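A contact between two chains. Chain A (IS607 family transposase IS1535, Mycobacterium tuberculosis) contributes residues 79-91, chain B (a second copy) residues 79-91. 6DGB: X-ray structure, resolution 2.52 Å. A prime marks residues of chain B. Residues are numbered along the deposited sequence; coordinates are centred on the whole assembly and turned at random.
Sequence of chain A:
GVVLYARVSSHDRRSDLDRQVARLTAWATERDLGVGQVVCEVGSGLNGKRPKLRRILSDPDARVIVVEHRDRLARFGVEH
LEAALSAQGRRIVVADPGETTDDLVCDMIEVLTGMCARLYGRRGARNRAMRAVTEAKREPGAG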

ATOM      1  N   GLU A  79       7.379   0.822   2.270  1.00 34.33           N
ATOM      2  CA  GLU A  79       8.258   0.217   3.274  1.00 36.56           C
ATOM      3  C   GLU A  79       8.186  -1.333   3.285  1.00 40.49           C
ATOM      4  O   GLU A  79       9.219  -1.996   3.481  1.00 40.06           O
ATOM      5  CB  GLU A  79       8.010   0.820   4.672  1.00 39.55           C
ATOM      6  CG  GLU A  79       6.553   0.816   5.135  1.00 59.00           C
ATOM      7  CD  GLU A  79       6.320   1.039   6.621  1.00 95.98           C
ATOM      8  OE1 GLU A  79       6.942   1.962   7.200  1.00 98.53           O
ATOM      9  OE2 GLU A  79       5.484   0.308   7.201  1.00 94.03           O
ATOM     10  N   HIS A  80       6.973  -1.894   3.007  1.00 36.46           N
ATOM     11  CA  HIS A  80       6.708  -3.339   2.957  1.00 37.25           C
ATOM     12  C   HIS A  80       7.225  -3.972   1.679  1.00 39.29           C
ATOM     13  O   HIS A  80       7.742  -5.087   1.723  1.00 39.71           O
ATOM     14  CB  HIS A  80       5.220  -3.648   3.202  1.00 38.64           C
ATOM     15  CG  HIS A  80       4.718  -3.128   4.518  1.00 43.02           C
ATOM     16  ND1 HIS A  80       5.317  -3.493   5.717  1.00 47.14           N
ATOM     17  CD2 HIS A  80       3.719  -2.251   4.778  1.00 44.21           C
ATOM     18  CE1 HIS A  80       4.658  -2.839   6.661  1.00 46.88           C
ATOM     19  NE2 HIS A  80       3.702  -2.062   6.141  1.00 45.38           N
ATOM     20  N   LEU A  81       7.103  -3.249   0.535  1.00 34.90           N
ATOM     21  CA  LEU A  81       7.642  -3.677  -0.758  1.00 34.45           C
ATOM     22  C   LEU A  81       9.160  -3.778  -0.637  1.00 39.81           C
ATOM     23  O   LEU A  81       9.722  -4.796  -1.045  1.00 42.26           O
ATOM     24  CB  LEU A  81       7.306  -2.680  -1.867  1.00 32.88           C
ATOM     25  CG  LEU A  81       5.961  -2.820  -2.564  1.00 36.58           C
ATOM     26  CD1 LEU A  81       5.814  -1.761  -3.640  1.00 33.42           C
ATOM     27  CD2 LEU A  81       5.798  -4.191  -3.185  1.00 42.69           C
ATOM     28  N   GLU A  82       9.813  -2.741  -0.028  1.00 34.22           N
ATOM     29  CA  GLU A  82      11.266  -2.670   0.213  1.00 34.63           C
ATOM     30  C   GLU A  82      11.712  -3.843   1.056  1.00 40.17           C
ATOM     31  O   GLU A  82      12.742  -4.449   0.735  1.00 43.30           O
ATOM     32  CB  GLU A  82      11.685  -1.349   0.892  1.00 35.52           C
ATOM     33  CG  GLU A  82      11.717  -0.143  -0.027  1.00 40.40           C
ATOM     34  CD  GLU A  82      12.044   1.161   0.671  1.00 69.81           C
ATOM     35  OE1 GLU A  82      11.128   1.751   1.286  1.00 57.59           O
ATOM     36  OE2 GLU A  82      13.210   1.609   0.580  1.00 76.86           O
ATOM     37  N   ALA A  83      10.910  -4.189   2.098  1.00 33.29           N
ATOM     38  CA  ALA A  83      11.165  -5.318   2.978  1.00 34.77           C
ATOM     39  C   ALA A  83      11.111  -6.633   2.214  1.00 38.95           C
ATOM     40  O   ALA A  83      12.045  -7.414   2.307  1.00 40.45           O
ATOM     41  CB  ALA A  83      10.173  -5.330   4.129  1.00 35.94           C
ATOM     42  N   ALA A  84      10.056  -6.861   1.425  1.00 34.87           N
ATOM     43  CA  ALA A  84       9.917  -8.075   0.612  1.00 35.65           C
ATOM     44  C   ALA A  84      11.086  -8.210  -0.396  1.00 36.37           C
ATOM     45  O   ALA A  84      11.659  -9.294  -0.515  1.00 37.65           O
ATOM     46  CB  ALA A  84       8.585  -8.053  -0.126  1.00 35.64           C
ATOM     47  N   LEU A  85      11.455  -7.098  -1.075  1.00 28.69           N
ATOM     48  CA  LEU A  85      12.523  -7.040  -2.089  1.00 27.74           C
ATOM     49  C   LEU A  85      13.913  -7.273  -1.490  1.00 32.38           C
ATOM     50  O   LEU A  85      14.738  -7.967  -2.096  1.00 31.41           O
ATOM     51  CB  LEU A  85      12.494  -5.703  -2.872  1.00 25.32           C
ATOM     52  CG  LEU A  85      11.346  -5.541  -3.832  1.00 27.40           C
ATOM     53  CD1 LEU A  85      11.236  -4.137  -4.315  1.00 25.85           C
ATOM     54  CD2 LEU A  85      11.455  -6.496  -4.984  1.00 29.71           C
ATOM     55  N   SER A  86      14.163  -6.666  -0.304  1.00 28.07           N
ATOM     56  CA  SER A  86      15.399  -6.797   0.442  1.00 29.15           C
ATOM     57  C   SER A  86      15.755  -8.275   0.590  1.00 36.15           C
ATOM     58  O   SER A  86      16.877  -8.642   0.251  1.00 37.67           O
ATOM     59  CB  SER A  86      15.279  -6.125   1.805  1.00 33.43           C
ATOM     60  OG  SER A  86      14.598  -6.927   2.758  1.00 48.41           O
ATOM     61  N   ALA A  87      14.770  -9.136   1.008  1.00 33.77           N
ATOM     62  CA  ALA A  87      14.920 -10.598   1.140  1.00 36.13           C
ATOM     63  C   ALA A  87      15.478 -11.302  -0.156  1.00 40.51           C
ATOM     64  O   ALA A  87      16.056 -12.396  -0.067  1.00 41.66           O
ATOM     65  CB  ALA A  87      13.596 -11.224   1.550  1.00 37.08           C
ATOM     66  N   GLN A  88      15.319 -10.656  -1.337  1.00 35.11           N
ATOM     67  CA  GLN A  88      15.793 -11.176  -2.608  1.00 36.01           C
ATOM     68  C   GLN A  88      16.970 -10.348  -3.170  1.00 38.70           C
ATOM     69  O   GLN A  88      17.321 -10.499  -4.336  1.00 36.94           O
ATOM     70  CB  GLN A  88      14.638 -11.282  -3.616  1.00 37.08           C
ATOM     71  CG  GLN A  88      14.878 -12.393  -4.637  1.00 76.33           C
ATOM     72  CD  GLN A  88      13.946 -12.428  -5.824  1.00104.97           C
ATOM     73  OE1 GLN A  88      13.120 -11.533  -6.047  1.00 96.14           O
ATOM     74  NE2 GLN A  88      14.070 -13.487  -6.619  1.00103.38           N
ATOM     75  N   GLY A  89      17.568  -9.503  -2.323  1.00 36.95           N
ATOM     76  CA  GLY A  89      18.700  -8.634  -2.650  1.00 36.66           C
ATOM     77  C   GLY A  89      18.431  -7.582  -3.713  1.00 40.33           C
ATOM     78  O   GLY A  89      19.352  -7.129  -4.411  1.00 39.25           O
ATOM     79  N   ARG A  90      17.152  -7.202  -3.843  1.00 36.65           N
ATOM     80  CA  ARG A  90      16.650  -6.199  -4.778  1.00 34.33           C
ATOM     81  C   ARG A  90      16.256  -4.958  -3.965  1.00 37.36           C
ATOM     82  O   ARG A  90      15.877  -5.085  -2.784  1.00 37.80           O
ATOM     83  CB  ARG A  90      15.437  -6.750  -5.557  1.00 33.50           C
ATOM     84  CG  ARG A  90      15.717  -8.022  -6.367  1.00 34.61           C
ATOM     85  CD  ARG A  90      14.442  -8.678  -6.840  1.00 31.17           C
ATOM     86  NE  ARG A  90      13.731  -7.840  -7.799  1.00 40.12           N
ATOM     87  CZ  ARG A  90      12.429  -7.924  -8.049  1.00 50.70           C
ATOM     88  NH1 ARG A  90      11.678  -8.826  -7.418  1.00 30.49           N
ATOM     89  NH2 ARG A  90      11.862  -7.107  -8.931  1.00 23.45           N
ATOM     90  N   ARG A  91      16.353  -3.760  -4.579  1.00 32.55           N
ATOM     91  CA  ARG A  91      16.037  -2.520  -3.868  1.00 31.67           C
ATOM     92  C   ARG A  91      15.383  -1.426  -4.717  1.00 33.09           C
ATOM     93  O   ARG A  91      15.468  -1.429  -5.942  1.00 33.00           O
ATOM     94  CB  ARG A  91      17.283  -1.958  -3.139  1.00 34.25           C
ATOM     95  CG  ARG A  91      18.398  -1.486  -4.045  1.00 44.97           C
ATOM     96  CD  ARG A  91      19.545  -0.895  -3.253  1.00 56.53           C
ATOM     97  NE  ARG A  91      20.603  -0.421  -4.144  1.00 53.02           N
ATOM     98  CZ  ARG A  91      21.569  -1.196  -4.632  1.00 62.99           C
ATOM     99  NH1 ARG A  91      21.627  -2.486  -4.302  1.00 56.61           N
ATOM    100  NH2 ARG A  91      22.481  -0.690  -5.452  1.00 30.97           N
TER
ATOM    101  N   GLU B  79      -1.559  -6.608  -3.819  1.00 28.17           N
ATOM    102  CA  GLU B  79      -1.261  -7.179  -5.130  1.00 30.47           C
ATOM    103  C   GLU B  79       0.227  -7.023  -5.538  1.00 36.98           C
ATOM    104  O   GLU B  79       0.790  -7.933  -6.165  1.00 37.13           O
ATOM    105  CB  GLU B  79      -2.210  -6.627  -6.214  1.00 32.83           C
ATOM    106  CG  GLU B  79      -2.303  -5.103  -6.296  1.00 51.17           C
ATOM    107  CD  GLU B  79      -2.902  -4.556  -7.585  1.00 95.06           C
ATOM    108  OE1 GLU B  79      -3.984  -5.042  -7.991  1.00108.71           O
ATOM    109  OE2 GLU B  79      -2.302  -3.628  -8.178  1.00 92.57           O
ATOM    110  N   HIS B  80       0.864  -5.889  -5.122  1.00 34.45           N
ATOM    111  CA  HIS B  80       2.269  -5.564  -5.390  1.00 35.43           C
ATOM    112  C   HIS B  80       3.216  -6.345  -4.507  1.00 35.56           C
ATOM    113  O   HIS B  80       4.260  -6.785  -4.994  1.00 34.62           O
ATOM    114  CB  HIS B  80       2.522  -4.048  -5.316  1.00 37.32           C
ATOM    115  CG  HIS B  80       1.683  -3.265  -6.289  1.00 41.33           C
ATOM    116  ND1 HIS B  80       1.715  -3.534  -7.656  1.00 44.50           N
ATOM    117  CD2 HIS B  80       0.776  -2.287  -6.056  1.00 42.67           C
ATOM    118  CE1 HIS B  80       0.846  -2.704  -8.207  1.00 44.10           C
ATOM    119  NE2 HIS B  80       0.243  -1.944  -7.284  1.00 43.39           N
ATOM    120  N   LEU B  81       2.841  -6.544  -3.219  1.00 30.96           N
ATOM    121  CA  LEU B  81       3.589  -7.366  -2.272  1.00 31.14           C
ATOM    122  C   LEU B  81       3.631  -8.805  -2.800  1.00 35.67           C
ATOM    123  O   LEU B  81       4.712  -9.399  -2.836  1.00 35.77           O
ATOM    124  CB  LEU B  81       2.923  -7.372  -0.879  1.00 30.37           C
ATOM    125  CG  LEU B  81       3.281  -6.261   0.083  1.00 33.66           C
ATOM    126  CD1 LEU B  81       2.547  -6.451   1.395  1.00 32.08           C
ATOM    127  CD2 LEU B  81       4.763  -6.240   0.363  1.00 36.98           C
ATOM    128  N   GLU B  82       2.453  -9.340  -3.245  1.00 32.15           N
ATOM    129  CA  GLU B  82       2.291 -10.691  -3.809  1.00 32.71           C
ATOM    130  C   GLU B  82       3.178 -10.855  -5.015  1.00 37.38           C
ATOM    131  O   GLU B  82       3.831 -11.902  -5.134  1.00 39.01           O
ATOM    132  CB  GLU B  82       0.825 -11.001  -4.186  1.00 33.50           C
ATOM    133  CG  GLU B  82      -0.077 -11.321  -3.010  1.00 41.37           C
ATOM    134  CD  GLU B  82      -1.524 -11.546  -3.385  1.00 70.24           C
ATOM    135  OE1 GLU B  82      -2.245 -10.542  -3.601  1.00 59.50           O
ATOM    136  OE2 GLU B  82      -1.946 -12.726  -3.440  1.00 76.52           O
ATOM    137  N   ALA B  83       3.233  -9.804  -5.886  1.00 31.49           N
ATOM    138  CA  ALA B  83       4.065  -9.779  -7.082  1.00 31.95           C
ATOM    139  C   ALA B  83       5.544  -9.842  -6.714  1.00 36.16           C
ATOM    140  O   ALA B  83       6.254 -10.681  -7.247  1.00 39.03           O
ATOM    141  CB  ALA B  83       3.775  -8.536  -7.901  1.00 32.62           C
ATOM    142  N   ALA B  84       6.002  -8.995  -5.778  1.00 29.75           N
ATOM    143  CA  ALA B  84       7.393  -8.992  -5.326  1.00 29.35           C
ATOM    144  C   ALA B  84       7.787 -10.366  -4.714  1.00 32.72           C
ATOM    145  O   ALA B  84       8.855 -10.888  -5.041  1.00 33.85           O
ATOM    146  CB  ALA B  84       7.595  -7.873  -4.313  1.00 29.00           C
ATOM    147  N   LEU B  85       6.898 -10.954  -3.859  1.00 25.93           N
ATOM    148  CA  LEU B  85       7.108 -12.239  -3.174  1.00 25.03           C
ATOM    149  C   LEU B  85       7.155 -13.415  -4.133  1.00 29.21           C
ATOM    150  O   LEU B  85       7.983 -14.318  -3.965  1.00 27.26           O
ATOM    151  CB  LEU B  85       6.028 -12.482  -2.081  1.00 22.94           C
ATOM    152  CG  LEU B  85       6.161 -11.606  -0.836  1.00 24.79           C
ATOM    153  CD1 LEU B  85       4.947 -11.701   0.028  1.00 22.57           C
ATOM    154  CD2 LEU B  85       7.403 -11.936  -0.049  1.00 25.19           C
ATOM    155  N   SER B  86       6.237 -13.400  -5.132  1.00 27.42           N
ATOM    156  CA  SER B  86       6.121 -14.414  -6.170  1.00 28.63           C
ATOM    157  C   SER B  86       7.495 -14.651  -6.805  1.00 34.75           C
ATOM    158  O   SER B  86       7.913 -15.811  -6.880  1.00 34.76           O
ATOM    159  CB  SER B  86       5.089 -13.999  -7.214  1.00 31.95           C
ATOM    160  OG  SER B  86       5.603 -13.067  -8.149  1.00 40.63           O
ATOM    161  N   ALA B  87       8.224 -13.547  -7.178  1.00 31.79           N
ATOM    162  CA  ALA B  87       9.595 -13.581  -7.737  1.00 34.57           C
ATOM    163  C   ALA B  87      10.621 -14.391  -6.857  1.00 40.46           C
ATOM    164  O   ALA B  87      11.646 -14.843  -7.375  1.00 43.02           O
ATOM    165  CB  ALA B  87      10.105 -12.165  -7.971  1.00 35.15           C
ATOM    166  N   GLN B  88      10.329 -14.574  -5.555  1.00 35.17           N
ATOM    167  CA  GLN B  88      11.173 -15.321  -4.635  1.00 36.72           C
ATOM    168  C   GLN B  88      10.508 -16.637  -4.183  1.00 42.80           C
ATOM    169  O   GLN B  88      10.974 -17.269  -3.234  1.00 42.38           O
ATOM    170  CB  GLN B  88      11.575 -14.454  -3.429  1.00 37.69           C
ATOM    171  CG  GLN B  88      12.916 -14.895  -2.829  1.00 64.03           C
ATOM    172  CD  GLN B  88      13.287 -14.281  -1.506  1.00 83.95           C
ATOM    173  OE1 GLN B  88      12.502 -13.582  -0.854  1.00 77.49           O
ATOM    174  NE2 GLN B  88      14.515 -14.550  -1.082  1.00 76.90           N
ATOM    175  N   GLY B  89       9.447 -17.043  -4.891  1.00 40.98           N
ATOM    176  CA  GLY B  89       8.687 -18.267  -4.643  1.00 40.78           C
ATOM    177  C   GLY B  89       7.978 -18.327  -3.303  1.00 44.64           C
ATOM    178  O   GLY B  89       7.730 -19.418  -2.769  1.00 45.09           O
ATOM    179  N   ARG B  90       7.669 -17.143  -2.756  1.00 39.79           N
ATOM    180  CA  ARG B  90       6.975 -16.946  -1.482  1.00 37.11           C
ATOM    181  C   ARG B  90       5.565 -16.430  -1.797  1.00 38.88           C
ATOM    182  O   ARG B  90       5.375 -15.754  -2.824  1.00 37.67           O
ATOM    183  CB  ARG B  90       7.737 -15.943  -0.597  1.00 33.35           C
ATOM    184  CG  ARG B  90       9.167 -16.341  -0.263  1.00 32.92           C
ATOM    185  CD  ARG B  90       9.949 -15.193   0.332  1.00 32.93           C
ATOM    186  NE  ARG B  90       9.415 -14.783   1.635  1.00 40.55           N
ATOM    187  CZ  ARG B  90       9.574 -13.577   2.178  1.00 46.05           C
ATOM    188  NH1 ARG B  90      10.267 -12.643   1.544  1.00 27.25           N
ATOM    189  NH2 ARG B  90       9.036 -13.297   3.358  1.00 31.63           N
ATOM    190  N   ARG B  91       4.575 -16.757  -0.930  1.00 34.29           N
ATOM    191  CA  ARG B  91       3.195 -16.337  -1.170  1.00 33.54           C
ATOM    192  C   ARG B  91       2.391 -15.980   0.090  1.00 38.03           C
ATOM    193  O   ARG B  91       2.730 -16.369   1.203  1.00 37.49           O
ATOM    194  CB  ARG B  91       2.432 -17.380  -2.023  1.00 35.04           C
ATOM    195  CG  ARG B  91       2.194 -18.706  -1.347  1.00 49.92           C
ATOM    196  CD  ARG B  91       1.395 -19.639  -2.228  1.00 67.88           C
ATOM    197  NE  ARG B  91       1.162 -20.922  -1.560  1.00 80.32           N
ATOM    198  CZ  ARG B  91       2.017 -21.942  -1.572  1.00 94.44           C
ATOM    199  NH1 ARG B  91       3.174 -21.843  -2.223  1.00 84.46           N
ATOM    200  NH2 ARG B  91       1.725 -23.067  -0.933  1.00 71.97           N
TER
HETATM  201  O   HOH W   1      10.715 -11.711  -1.627  1.00 45.21           O
HETATM  202  O   HOH W   2      11.436 -10.776  -4.036  1.00 34.82           O

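Ala84 and Ala84′ point toward each other at the apolar centre, with CB of Ala84 4.3 Å from CB of Ala84′, between helices whose N-to-C directions differ by 10° and whose axes are 9.1 Å apart at closest approach. Together the two stretches, equivalent segments of two copies of the IS607 family transposase, bury 574 Å². The short methyl side chain suits this position, since it fills the space between the helices while leaving room for the leucines around it. CB of Ala84 lies 4.1 Å from CD2 of Leu85′, and CD2 of Leu85 lies 4.2 Å from CB of Ala84′. The CA-to-CB bond of Leu85 points away from the partner, but the side chain, with chi1 m and chi2 t, brings its end back to the contact.

Leu81 pairs with Leu81′ where the backbones come close, CA of Leu81 being 5.7 Å from CA of Leu81′. Both leave their helices sideways in the m, t rotamer, and their ends come nearer the opposing chain, so that CD2 of Leu81 sits 4.2 Å from CD2 of Leu81′. The same methyl of Leu81 packs 4.2 Å from CB of Ala84′ and reaches the backbone at O of His80′, 3.5 Å away. His80 contributes mainly its backbone and CB to this contact; its ring leads away.

Toward the C-terminal side the contact becomes polar. A type I turn from Ser86 to Gly89 follows in each chain, placing Ala87 and Gln88 against the partner; Gly89, with phi of 63°, adopts a conformation that favours glycine. The extended Gln88 side chains, t at chi1 and chi2, pass each other with CG of Gln88 3.7 Å from CG of Gln88′. Each amide then donates a weak hydrogen bond to the other chain: NE2 of Gln88 to O of Ala87′ at 2.9 Å, and NE2 of Gln88′ to O of Ala87 at 2.8 Å. The amide suits this place because its oxygen can serve a second role, accepting a weak hydrogen bond within its own chain from NH1 of Arg90 to OE1 of Gln88, at 3.4 Å.

Water 1 lies 2.8 Å from O of Ala84 and 2.7 Å from OE1 of Gln88′, linking the chains where the direct separation of those two atoms is 4.4 Å; water 2 similarly joins OE1 of Gln88 to O of Ala84′. Arg90 also packs against the partner, its NH1 3.7 Å from CB of Ala87′.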